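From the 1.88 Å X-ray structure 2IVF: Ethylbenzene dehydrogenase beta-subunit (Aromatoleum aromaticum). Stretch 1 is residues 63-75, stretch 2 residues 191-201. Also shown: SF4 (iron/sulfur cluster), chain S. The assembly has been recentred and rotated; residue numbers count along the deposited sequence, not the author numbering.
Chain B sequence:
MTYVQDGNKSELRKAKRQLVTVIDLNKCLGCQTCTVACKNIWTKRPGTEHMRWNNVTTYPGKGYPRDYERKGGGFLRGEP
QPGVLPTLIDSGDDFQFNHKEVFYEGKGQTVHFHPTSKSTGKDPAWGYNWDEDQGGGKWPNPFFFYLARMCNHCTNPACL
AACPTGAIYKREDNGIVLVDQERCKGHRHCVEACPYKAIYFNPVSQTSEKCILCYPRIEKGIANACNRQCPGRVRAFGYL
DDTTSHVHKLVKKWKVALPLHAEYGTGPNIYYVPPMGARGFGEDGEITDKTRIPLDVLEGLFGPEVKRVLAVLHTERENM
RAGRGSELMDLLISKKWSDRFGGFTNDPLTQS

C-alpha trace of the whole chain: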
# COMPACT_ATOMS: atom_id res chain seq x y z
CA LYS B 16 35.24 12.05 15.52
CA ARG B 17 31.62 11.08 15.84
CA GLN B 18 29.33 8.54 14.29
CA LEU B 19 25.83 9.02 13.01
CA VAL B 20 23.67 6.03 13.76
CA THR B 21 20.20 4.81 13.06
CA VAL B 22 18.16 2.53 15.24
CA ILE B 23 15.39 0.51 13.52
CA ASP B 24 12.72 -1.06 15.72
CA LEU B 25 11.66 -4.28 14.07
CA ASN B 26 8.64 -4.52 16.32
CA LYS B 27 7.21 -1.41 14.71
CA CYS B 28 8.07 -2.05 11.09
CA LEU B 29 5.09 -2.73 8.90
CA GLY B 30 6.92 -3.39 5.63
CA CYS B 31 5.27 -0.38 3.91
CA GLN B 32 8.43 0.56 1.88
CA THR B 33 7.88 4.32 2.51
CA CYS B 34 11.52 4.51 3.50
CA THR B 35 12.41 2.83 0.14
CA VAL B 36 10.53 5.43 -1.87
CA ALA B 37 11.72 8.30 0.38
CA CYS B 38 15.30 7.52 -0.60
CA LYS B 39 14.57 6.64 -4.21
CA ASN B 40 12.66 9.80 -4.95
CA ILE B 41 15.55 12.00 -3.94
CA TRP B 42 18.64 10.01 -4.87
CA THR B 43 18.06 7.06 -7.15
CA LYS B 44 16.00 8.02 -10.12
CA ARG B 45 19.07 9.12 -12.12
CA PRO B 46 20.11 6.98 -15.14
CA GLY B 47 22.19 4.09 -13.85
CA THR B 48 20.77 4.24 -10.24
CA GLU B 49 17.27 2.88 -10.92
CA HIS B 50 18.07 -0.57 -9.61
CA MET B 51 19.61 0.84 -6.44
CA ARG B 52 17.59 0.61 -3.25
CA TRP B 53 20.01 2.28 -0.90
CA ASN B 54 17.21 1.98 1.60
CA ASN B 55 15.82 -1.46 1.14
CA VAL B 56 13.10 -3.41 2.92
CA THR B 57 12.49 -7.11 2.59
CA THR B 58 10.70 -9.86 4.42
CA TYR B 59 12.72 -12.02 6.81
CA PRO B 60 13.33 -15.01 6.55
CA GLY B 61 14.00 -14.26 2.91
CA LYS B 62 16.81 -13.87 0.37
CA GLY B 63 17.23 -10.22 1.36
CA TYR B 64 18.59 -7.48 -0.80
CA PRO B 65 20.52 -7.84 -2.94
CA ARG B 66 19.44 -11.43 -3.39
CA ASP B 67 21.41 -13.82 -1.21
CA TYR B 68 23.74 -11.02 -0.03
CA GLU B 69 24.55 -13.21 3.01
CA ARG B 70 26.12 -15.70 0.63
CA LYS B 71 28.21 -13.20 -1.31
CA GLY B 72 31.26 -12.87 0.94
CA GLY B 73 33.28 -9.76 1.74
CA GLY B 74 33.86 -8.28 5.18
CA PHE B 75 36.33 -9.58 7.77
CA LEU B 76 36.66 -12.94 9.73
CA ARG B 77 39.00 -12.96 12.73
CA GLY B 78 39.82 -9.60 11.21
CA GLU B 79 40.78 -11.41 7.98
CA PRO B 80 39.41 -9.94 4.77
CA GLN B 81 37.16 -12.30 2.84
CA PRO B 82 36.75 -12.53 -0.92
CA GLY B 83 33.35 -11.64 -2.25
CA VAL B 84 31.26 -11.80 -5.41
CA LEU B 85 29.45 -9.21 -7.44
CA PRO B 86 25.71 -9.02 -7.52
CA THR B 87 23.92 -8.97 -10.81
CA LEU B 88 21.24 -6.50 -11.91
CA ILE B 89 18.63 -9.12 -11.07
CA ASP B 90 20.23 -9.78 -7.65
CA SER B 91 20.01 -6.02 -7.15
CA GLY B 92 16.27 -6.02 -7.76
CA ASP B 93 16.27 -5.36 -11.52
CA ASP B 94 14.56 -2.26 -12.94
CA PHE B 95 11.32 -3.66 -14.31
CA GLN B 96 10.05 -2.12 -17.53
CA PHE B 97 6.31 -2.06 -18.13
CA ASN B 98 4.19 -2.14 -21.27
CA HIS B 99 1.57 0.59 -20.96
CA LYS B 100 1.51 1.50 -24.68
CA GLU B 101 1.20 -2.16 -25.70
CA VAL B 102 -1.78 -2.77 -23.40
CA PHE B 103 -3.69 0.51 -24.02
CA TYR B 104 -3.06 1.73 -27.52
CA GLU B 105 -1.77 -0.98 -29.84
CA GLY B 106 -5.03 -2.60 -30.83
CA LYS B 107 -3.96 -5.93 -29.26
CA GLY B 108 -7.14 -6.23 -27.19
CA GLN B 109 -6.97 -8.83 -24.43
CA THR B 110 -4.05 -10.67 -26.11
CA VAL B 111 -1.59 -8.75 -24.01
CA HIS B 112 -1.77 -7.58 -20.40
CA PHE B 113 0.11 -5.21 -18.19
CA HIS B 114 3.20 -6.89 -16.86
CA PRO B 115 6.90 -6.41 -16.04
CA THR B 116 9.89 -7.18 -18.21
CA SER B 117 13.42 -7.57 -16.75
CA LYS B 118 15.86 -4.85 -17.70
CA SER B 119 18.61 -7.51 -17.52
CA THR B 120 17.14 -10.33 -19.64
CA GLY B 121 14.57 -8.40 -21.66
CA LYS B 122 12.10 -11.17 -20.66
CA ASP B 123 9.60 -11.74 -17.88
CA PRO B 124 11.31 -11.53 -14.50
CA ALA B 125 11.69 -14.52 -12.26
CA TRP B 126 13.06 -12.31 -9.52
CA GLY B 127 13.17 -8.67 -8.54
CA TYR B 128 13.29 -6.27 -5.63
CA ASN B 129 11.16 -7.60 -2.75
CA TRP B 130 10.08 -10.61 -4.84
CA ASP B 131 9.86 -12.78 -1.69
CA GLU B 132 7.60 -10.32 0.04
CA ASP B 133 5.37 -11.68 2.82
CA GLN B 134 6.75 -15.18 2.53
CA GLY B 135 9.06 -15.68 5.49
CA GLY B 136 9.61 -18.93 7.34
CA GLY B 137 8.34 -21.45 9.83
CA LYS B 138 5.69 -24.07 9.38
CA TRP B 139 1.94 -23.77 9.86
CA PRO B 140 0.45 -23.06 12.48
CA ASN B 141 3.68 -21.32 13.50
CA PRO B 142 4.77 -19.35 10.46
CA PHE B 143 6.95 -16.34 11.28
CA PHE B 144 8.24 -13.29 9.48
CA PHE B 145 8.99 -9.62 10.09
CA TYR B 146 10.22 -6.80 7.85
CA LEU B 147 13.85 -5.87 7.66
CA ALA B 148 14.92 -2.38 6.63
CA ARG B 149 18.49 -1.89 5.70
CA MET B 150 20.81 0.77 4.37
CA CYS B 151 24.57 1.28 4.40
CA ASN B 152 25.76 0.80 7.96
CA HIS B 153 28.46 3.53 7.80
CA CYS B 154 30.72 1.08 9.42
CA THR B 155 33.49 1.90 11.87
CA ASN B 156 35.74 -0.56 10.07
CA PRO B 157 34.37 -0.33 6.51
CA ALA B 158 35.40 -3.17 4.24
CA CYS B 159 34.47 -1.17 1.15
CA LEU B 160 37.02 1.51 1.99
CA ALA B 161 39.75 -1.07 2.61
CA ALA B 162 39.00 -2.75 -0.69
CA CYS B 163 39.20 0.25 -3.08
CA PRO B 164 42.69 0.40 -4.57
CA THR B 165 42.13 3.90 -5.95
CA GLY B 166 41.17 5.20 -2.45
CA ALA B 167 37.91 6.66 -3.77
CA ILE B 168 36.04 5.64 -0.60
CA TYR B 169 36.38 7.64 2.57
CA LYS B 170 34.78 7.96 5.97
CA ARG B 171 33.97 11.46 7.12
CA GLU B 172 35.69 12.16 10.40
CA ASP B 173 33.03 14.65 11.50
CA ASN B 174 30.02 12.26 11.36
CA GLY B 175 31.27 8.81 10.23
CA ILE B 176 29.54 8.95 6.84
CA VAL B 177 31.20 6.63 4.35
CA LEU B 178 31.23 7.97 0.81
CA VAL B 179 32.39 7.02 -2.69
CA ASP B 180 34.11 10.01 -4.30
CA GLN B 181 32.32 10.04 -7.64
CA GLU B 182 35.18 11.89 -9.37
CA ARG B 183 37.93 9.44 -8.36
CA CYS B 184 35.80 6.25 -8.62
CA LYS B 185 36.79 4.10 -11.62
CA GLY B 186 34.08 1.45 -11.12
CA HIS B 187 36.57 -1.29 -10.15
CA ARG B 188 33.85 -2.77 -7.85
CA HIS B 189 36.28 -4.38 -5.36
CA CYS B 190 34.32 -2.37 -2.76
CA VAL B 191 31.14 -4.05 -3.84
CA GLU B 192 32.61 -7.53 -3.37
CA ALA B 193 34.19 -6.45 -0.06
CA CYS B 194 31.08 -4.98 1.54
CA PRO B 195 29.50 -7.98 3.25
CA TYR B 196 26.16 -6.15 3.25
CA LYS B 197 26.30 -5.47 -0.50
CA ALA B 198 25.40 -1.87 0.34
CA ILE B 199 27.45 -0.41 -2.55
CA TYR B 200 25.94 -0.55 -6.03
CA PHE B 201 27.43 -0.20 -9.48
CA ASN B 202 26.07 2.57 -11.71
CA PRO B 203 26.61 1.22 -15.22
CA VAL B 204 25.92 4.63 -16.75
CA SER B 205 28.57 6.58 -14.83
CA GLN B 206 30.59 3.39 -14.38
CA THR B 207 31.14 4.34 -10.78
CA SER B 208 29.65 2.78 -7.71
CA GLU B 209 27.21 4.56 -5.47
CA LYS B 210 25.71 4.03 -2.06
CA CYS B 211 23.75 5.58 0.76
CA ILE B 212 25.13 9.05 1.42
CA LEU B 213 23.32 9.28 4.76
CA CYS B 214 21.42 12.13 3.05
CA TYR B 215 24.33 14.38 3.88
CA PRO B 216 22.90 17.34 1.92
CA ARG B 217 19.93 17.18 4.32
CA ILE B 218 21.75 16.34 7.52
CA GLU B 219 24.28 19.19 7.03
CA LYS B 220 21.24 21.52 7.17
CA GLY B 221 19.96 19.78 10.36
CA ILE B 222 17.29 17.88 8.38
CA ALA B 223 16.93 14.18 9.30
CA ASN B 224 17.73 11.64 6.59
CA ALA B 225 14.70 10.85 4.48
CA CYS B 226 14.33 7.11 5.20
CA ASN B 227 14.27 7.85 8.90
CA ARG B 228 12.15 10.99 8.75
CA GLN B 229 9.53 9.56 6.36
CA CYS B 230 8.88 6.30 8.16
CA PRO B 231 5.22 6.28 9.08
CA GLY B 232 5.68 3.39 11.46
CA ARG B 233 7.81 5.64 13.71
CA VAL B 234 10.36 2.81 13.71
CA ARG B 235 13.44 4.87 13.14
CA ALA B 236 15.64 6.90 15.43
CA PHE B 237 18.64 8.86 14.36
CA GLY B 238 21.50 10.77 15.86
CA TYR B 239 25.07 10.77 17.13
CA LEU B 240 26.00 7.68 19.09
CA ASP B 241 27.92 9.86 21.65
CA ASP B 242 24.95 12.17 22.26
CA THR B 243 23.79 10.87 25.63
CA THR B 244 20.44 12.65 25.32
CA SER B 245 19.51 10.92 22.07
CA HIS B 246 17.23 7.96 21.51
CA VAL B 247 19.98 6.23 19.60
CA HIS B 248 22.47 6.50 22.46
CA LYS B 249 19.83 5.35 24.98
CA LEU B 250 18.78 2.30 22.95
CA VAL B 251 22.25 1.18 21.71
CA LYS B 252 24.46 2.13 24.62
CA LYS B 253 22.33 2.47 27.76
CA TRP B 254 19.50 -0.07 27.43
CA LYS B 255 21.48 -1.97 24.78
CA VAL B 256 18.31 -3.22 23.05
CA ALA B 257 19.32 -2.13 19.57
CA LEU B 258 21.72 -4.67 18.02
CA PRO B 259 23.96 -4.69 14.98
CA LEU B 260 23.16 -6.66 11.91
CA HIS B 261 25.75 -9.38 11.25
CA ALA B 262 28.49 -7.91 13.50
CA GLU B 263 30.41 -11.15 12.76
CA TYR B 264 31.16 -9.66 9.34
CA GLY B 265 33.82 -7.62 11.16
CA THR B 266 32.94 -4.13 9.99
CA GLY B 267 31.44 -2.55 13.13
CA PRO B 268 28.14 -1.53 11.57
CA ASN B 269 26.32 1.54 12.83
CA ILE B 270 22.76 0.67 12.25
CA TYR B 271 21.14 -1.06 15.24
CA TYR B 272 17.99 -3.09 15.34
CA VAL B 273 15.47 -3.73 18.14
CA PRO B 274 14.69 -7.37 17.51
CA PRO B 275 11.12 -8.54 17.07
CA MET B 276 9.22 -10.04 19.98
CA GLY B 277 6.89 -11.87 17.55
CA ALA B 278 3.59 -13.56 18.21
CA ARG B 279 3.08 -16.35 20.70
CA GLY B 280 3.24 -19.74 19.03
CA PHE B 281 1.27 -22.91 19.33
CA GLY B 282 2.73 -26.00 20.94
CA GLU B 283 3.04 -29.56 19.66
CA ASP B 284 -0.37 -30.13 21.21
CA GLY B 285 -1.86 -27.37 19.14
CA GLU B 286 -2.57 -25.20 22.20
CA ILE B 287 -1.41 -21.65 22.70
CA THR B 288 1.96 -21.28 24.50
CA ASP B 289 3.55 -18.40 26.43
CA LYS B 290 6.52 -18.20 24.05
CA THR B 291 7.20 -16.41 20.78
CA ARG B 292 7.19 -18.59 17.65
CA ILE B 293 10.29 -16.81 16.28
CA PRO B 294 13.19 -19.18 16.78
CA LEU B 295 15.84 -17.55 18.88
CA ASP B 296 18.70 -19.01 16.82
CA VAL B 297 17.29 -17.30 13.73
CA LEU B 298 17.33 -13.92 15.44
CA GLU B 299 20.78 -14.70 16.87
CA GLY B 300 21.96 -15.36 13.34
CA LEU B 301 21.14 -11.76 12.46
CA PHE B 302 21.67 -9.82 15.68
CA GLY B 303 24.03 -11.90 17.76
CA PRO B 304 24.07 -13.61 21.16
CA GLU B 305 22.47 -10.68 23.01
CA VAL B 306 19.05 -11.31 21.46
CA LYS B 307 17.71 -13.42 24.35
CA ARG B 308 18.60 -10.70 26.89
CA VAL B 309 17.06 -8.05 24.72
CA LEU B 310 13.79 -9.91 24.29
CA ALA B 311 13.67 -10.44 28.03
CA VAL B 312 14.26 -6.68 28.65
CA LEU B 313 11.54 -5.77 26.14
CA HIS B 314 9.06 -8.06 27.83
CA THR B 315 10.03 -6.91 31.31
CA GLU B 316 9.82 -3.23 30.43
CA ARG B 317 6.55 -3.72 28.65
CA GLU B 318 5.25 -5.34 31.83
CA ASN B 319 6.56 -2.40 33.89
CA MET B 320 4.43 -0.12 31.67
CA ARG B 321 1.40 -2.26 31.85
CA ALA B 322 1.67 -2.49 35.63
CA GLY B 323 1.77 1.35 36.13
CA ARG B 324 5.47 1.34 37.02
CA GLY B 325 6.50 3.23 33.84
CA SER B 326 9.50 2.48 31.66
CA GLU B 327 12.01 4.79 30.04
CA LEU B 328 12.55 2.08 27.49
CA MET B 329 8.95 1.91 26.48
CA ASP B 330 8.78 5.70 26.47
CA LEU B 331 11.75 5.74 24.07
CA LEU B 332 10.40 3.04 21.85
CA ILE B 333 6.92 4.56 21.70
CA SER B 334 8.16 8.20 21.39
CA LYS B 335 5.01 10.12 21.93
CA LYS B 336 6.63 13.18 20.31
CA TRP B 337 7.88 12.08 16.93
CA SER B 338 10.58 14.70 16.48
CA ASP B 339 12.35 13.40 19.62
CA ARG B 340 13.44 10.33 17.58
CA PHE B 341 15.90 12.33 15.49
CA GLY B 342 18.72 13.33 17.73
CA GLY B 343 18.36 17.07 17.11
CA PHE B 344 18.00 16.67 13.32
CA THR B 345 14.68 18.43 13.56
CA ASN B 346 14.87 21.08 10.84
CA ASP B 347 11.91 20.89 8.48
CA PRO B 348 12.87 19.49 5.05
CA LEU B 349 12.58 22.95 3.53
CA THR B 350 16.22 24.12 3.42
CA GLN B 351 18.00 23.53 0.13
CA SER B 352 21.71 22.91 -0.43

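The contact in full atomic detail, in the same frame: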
# COMPACT_ATOMS: atom_id res chain seq x y z
N GLY B 63 16.72 -11.53 1.09
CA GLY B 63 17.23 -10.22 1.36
C GLY B 63 17.52 -9.45 0.09
O GLY B 63 16.99 -9.75 -0.99
N TYR B 64 18.32 -8.41 0.26
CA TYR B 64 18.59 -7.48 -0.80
C TYR B 64 20.03 -7.00 -0.68
O TYR B 64 20.41 -6.57 0.37
CB TYR B 64 17.68 -6.27 -0.73
CG TYR B 64 18.02 -5.27 -1.82
CD1 TYR B 64 17.56 -5.45 -3.10
CD2 TYR B 64 18.90 -4.23 -1.60
CE1 TYR B 64 17.87 -4.58 -4.10
CE2 TYR B 64 19.23 -3.35 -2.60
CZ TYR B 64 18.72 -3.53 -3.86
OH TYR B 64 19.09 -2.64 -4.86
N PRO B 65 20.82 -7.09 -1.75
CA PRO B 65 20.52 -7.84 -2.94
C PRO B 65 20.29 -9.30 -2.57
O PRO B 65 20.65 -9.73 -1.47
CB PRO B 65 21.79 -7.72 -3.78
CG PRO B 65 22.46 -6.52 -3.26
CD PRO B 65 22.12 -6.39 -1.84
N ARG B 66 19.68 -10.01 -3.50
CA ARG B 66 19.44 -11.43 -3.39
C ARG B 66 20.67 -12.20 -2.88
O ARG B 66 21.74 -12.14 -3.46
CB ARG B 66 19.04 -11.99 -4.74
CG ARG B 66 18.60 -13.45 -4.69
CD ARG B 66 18.02 -13.91 -6.00
NE ARG B 66 18.86 -13.67 -7.16
CZ ARG B 66 18.58 -14.11 -8.39
NH1 ARG B 66 17.49 -14.86 -8.64
NH2 ARG B 66 19.42 -13.85 -9.38
N ASP B 67 20.45 -12.94 -1.80
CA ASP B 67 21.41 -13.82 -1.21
C ASP B 67 22.66 -13.07 -0.84
O ASP B 67 23.71 -13.63 -0.91
CB ASP B 67 21.70 -15.02 -2.13
CG ASP B 67 20.54 -16.02 -2.17
OD1 ASP B 67 19.75 -16.04 -1.22
OD2 ASP B 67 20.44 -16.79 -3.14
N TYR B 68 22.54 -11.81 -0.42
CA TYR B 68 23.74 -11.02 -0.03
C TYR B 68 24.59 -11.71 1.05
O TYR B 68 25.84 -11.53 1.14
CB TYR B 68 23.32 -9.62 0.44
CG TYR B 68 22.91 -9.48 1.89
CD1 TYR B 68 21.60 -9.66 2.31
CD2 TYR B 68 23.85 -9.16 2.87
CE1 TYR B 68 21.23 -9.51 3.63
CE2 TYR B 68 23.51 -9.01 4.18
CZ TYR B 68 22.19 -9.18 4.57
OH TYR B 68 21.90 -9.02 5.89
N GLU B 69 23.91 -12.49 1.89
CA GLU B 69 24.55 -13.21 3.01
C GLU B 69 25.37 -14.36 2.53
O GLU B 69 26.10 -14.98 3.33
CB GLU B 69 23.47 -13.69 4.03
CG GLU B 69 22.73 -12.59 4.66
CD GLU B 69 21.44 -13.00 5.40
OE1 GLU B 69 20.63 -13.67 4.78
OE2 GLU B 69 21.24 -12.62 6.59
N ARG B 70 25.27 -14.68 1.24
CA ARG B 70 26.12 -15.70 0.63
C ARG B 70 27.23 -15.12 -0.24
O ARG B 70 27.95 -15.88 -0.85
CB ARG B 70 25.27 -16.62 -0.24
CG ARG B 70 24.11 -17.24 0.49
CD ARG B 70 23.78 -18.60 -0.07
NE ARG B 70 23.16 -19.40 1.00
CZ ARG B 70 21.96 -19.98 0.94
NH1 ARG B 70 21.20 -19.89 -0.16
NH2 ARG B 70 21.51 -20.66 2.00
N LYS B 71 27.36 -13.81 -0.31
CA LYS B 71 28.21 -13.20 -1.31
C LYS B 71 29.57 -12.70 -0.78
O LYS B 71 30.28 -11.94 -1.46
CB LYS B 71 27.45 -12.16 -2.10
CG LYS B 71 26.36 -12.80 -3.00
CD LYS B 71 25.65 -11.74 -3.84
CE LYS B 71 24.83 -12.36 -4.96
NZ LYS B 71 24.10 -13.55 -4.55
N GLY B 72 29.92 -13.12 0.43
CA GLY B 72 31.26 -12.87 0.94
C GLY B 72 31.56 -11.41 1.28
O GLY B 72 30.66 -10.62 1.48
N GLY B 73 32.84 -11.08 1.32
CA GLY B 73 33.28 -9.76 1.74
C GLY B 73 33.44 -9.69 3.25
O GLY B 73 33.34 -10.70 3.95
N GLY B 74 33.70 -8.50 3.75
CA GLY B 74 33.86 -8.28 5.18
C GLY B 74 35.13 -8.88 5.74
O GLY B 74 36.04 -9.20 4.99
N PHE B 75 35.15 -9.07 7.07
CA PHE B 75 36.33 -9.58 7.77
C PHE B 75 35.95 -10.75 8.72
O PHE B 75 34.93 -10.68 9.38
CB PHE B 75 36.99 -8.48 8.60
CG PHE B 75 37.33 -7.23 7.84
CD1 PHE B 75 38.53 -7.12 7.15
CD2 PHE B 75 36.50 -6.11 7.92
CE1 PHE B 75 38.86 -5.96 6.48
CE2 PHE B 75 36.83 -4.93 7.27
CZ PHE B 75 38.01 -4.86 6.53
N VAL B 191 32.40 -3.32 -3.82
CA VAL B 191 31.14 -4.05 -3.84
C VAL B 191 31.29 -5.49 -3.34
O VAL B 191 30.47 -5.98 -2.53
CB VAL B 191 30.52 -4.06 -5.26
CG1 VAL B 191 29.18 -4.77 -5.24
CG2 VAL B 191 30.35 -2.62 -5.78
N GLU B 192 32.32 -6.18 -3.81
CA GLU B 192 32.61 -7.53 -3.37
C GLU B 192 32.99 -7.58 -1.87
O GLU B 192 32.65 -8.51 -1.15
CB GLU B 192 33.78 -8.11 -4.20
CG GLU B 192 33.53 -8.21 -5.72
CD GLU B 192 34.81 -8.44 -6.52
OE1 GLU B 192 35.91 -8.40 -5.95
OE2 GLU B 192 34.70 -8.64 -7.73
N ALA B 193 33.72 -6.56 -1.43
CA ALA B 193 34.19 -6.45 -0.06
C ALA B 193 33.11 -6.12 0.97
O ALA B 193 33.24 -6.51 2.11
CB ALA B 193 35.31 -5.41 0.01
N CYS B 194 32.11 -5.35 0.60
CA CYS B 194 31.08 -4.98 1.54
C CYS B 194 30.20 -6.20 1.77
O CYS B 194 29.52 -6.64 0.86
CB CYS B 194 30.21 -3.83 1.02
SG CYS B 194 28.67 -3.70 1.99
N PRO B 195 30.21 -6.75 3.00
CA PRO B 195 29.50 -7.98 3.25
C PRO B 195 28.02 -7.76 3.32
O PRO B 195 27.27 -8.72 3.42
CB PRO B 195 30.02 -8.40 4.60
CG PRO B 195 30.29 -7.14 5.27
CD PRO B 195 30.84 -6.24 4.22
N TYR B 196 27.60 -6.49 3.32
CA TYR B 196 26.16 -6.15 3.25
C TYR B 196 25.64 -5.90 1.84
O TYR B 196 24.41 -5.64 1.62
CB TYR B 196 25.94 -4.92 4.10
CG TYR B 196 26.28 -5.14 5.53
CD1 TYR B 196 25.35 -5.69 6.42
CD2 TYR B 196 27.51 -4.79 6.01
CE1 TYR B 196 25.69 -5.95 7.77
CE2 TYR B 196 27.87 -5.01 7.36
CZ TYR B 196 26.95 -5.58 8.24
OH TYR B 196 27.37 -5.77 9.55
N LYS B 197 26.57 -5.87 0.89
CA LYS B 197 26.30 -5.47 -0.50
C LYS B 197 25.53 -4.17 -0.58
O LYS B 197 24.51 -4.07 -1.27
CB LYS B 197 25.64 -6.61 -1.28
CG LYS B 197 26.55 -7.85 -1.39
CD LYS B 197 27.78 -7.54 -2.26
CE LYS B 197 28.87 -8.59 -2.26
NZ LYS B 197 29.64 -8.76 -0.99
N ALA B 198 26.02 -3.20 0.20
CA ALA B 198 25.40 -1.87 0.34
C ALA B 198 26.10 -0.82 -0.57
O ALA B 198 25.91 0.39 -0.41
CB ALA B 198 25.43 -1.43 1.80
N ILE B 199 26.92 -1.27 -1.50
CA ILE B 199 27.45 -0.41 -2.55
C ILE B 199 27.01 -1.03 -3.86
O ILE B 199 27.04 -2.27 -3.99
CB ILE B 199 28.99 -0.32 -2.55
CG1 ILE B 199 29.55 0.08 -1.20
CG2 ILE B 199 29.47 0.68 -3.60
CD1 ILE B 199 31.08 0.54 -1.24
N TYR B 200 26.65 -0.17 -4.82
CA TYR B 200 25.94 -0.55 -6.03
C TYR B 200 26.58 0.10 -7.26
O TYR B 200 26.77 1.31 -7.30
CB TYR B 200 24.47 -0.09 -5.98
CG TYR B 200 23.74 -0.54 -4.74
CD1 TYR B 200 23.07 -1.75 -4.72
CD2 TYR B 200 23.81 0.20 -3.57
CE1 TYR B 200 22.46 -2.20 -3.53
CE2 TYR B 200 23.21 -0.24 -2.39
CZ TYR B 200 22.53 -1.43 -2.38
OH TYR B 200 21.91 -1.87 -1.22
N PHE B 201 26.85 -0.70 -8.27
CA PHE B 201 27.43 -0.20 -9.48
C PHE B 201 26.40 0.60 -10.26
O PHE B 201 25.26 0.18 -10.39
CB PHE B 201 27.93 -1.33 -10.34
CG PHE B 201 28.73 -0.89 -11.52
CD1 PHE B 201 29.81 -0.02 -11.37
CD2 PHE B 201 28.44 -1.38 -12.77
CE1 PHE B 201 30.54 0.36 -12.46
CE2 PHE B 201 29.19 -1.03 -13.86
CZ PHE B 201 30.24 -0.14 -13.71
FE1 SF4 S . 29.24 -1.84 3.31
FE2 SF4 S . 31.07 0.06 3.43
FE3 SF4 S . 29.88 -0.85 5.73
FE4 SF4 S . 28.41 0.65 3.97
S1 SF4 S . 30.26 1.33 5.18
S2 SF4 S . 27.79 -1.34 4.98
S3 SF4 S . 29.32 0.01 1.99
S4 SF4 S . 31.29 -2.04 4.35
O HOH W 1 28.13 -10.30 0.72

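Residues 63-75, a largely irregular segment, pack against the cluster-binding segment of residues 191-201 through a buried lysine that gathers backbone carbonyls, one short main-chain hydrogen bond and a small apolar patch, together burying 547 Å².

In the second stretch a helix gives way at Cys-194 to a type I turn ending at Lys-197, where the chain adopts positive phi. The CA-to-CB bond of Cys-194 points away from the first stretch, and its SG binds FE1 of the iron/sulfur cluster at 2.4 Å. The Tyr-196 ring touches both sides, with CD1 4.4 Å from Tyr-68 CE2 and CD2 3.6 Å from S2 of the cluster.

Lys-197 reaches back along its own turn. The three protons of its NZ are shared among five oxygens: Glu-192 O (3.0 Å), Cys-194 O (2.8 Å), the oxygen of water 1 (2.8 Å) and, across the contact, Lys-71 O and Gly-72 O, both weak bonds at 3.3 Å from NZ. The water oxygen lies 2.6 Å from Tyr-68 O and 2.7 Å from Gly-72 O, and can donate to either. A buried ammonium is thus surrounded by oxygens without a carboxylate among these partners.

Gly-73 and Gly-74 allow the close backbone approach; Gly-72 has a positive phi that favours glycine. Gly-74 N donates to Ala-193 O at 2.6 Å, capturing a carbonyl at the end of the helix, while Gly-73 CA lies 3.2 Å from Glu-192 O and 3.3 Å from Ala-193 O. A CB on Gly-73 would clash with both oxygens, and one on Gly-74 would strike Pro-195 CB. Nearby, Pro-195 CA makes a CA-H...O contact with Gly-72 O (3.4 Å).

At the other end, Pro-65, which follows a cis peptide bond, sets CD 3.6 Å from Lys-197 CB. The rings of Tyr-64 and Tyr-200 meet rim to rim, with Tyr-64 CE2 3.6 Å from Tyr-200 CE1. Between these regions, the edge of the Tyr-68 ring faces the Pro-195 carbonyl, CD2 to O 3.5 Å.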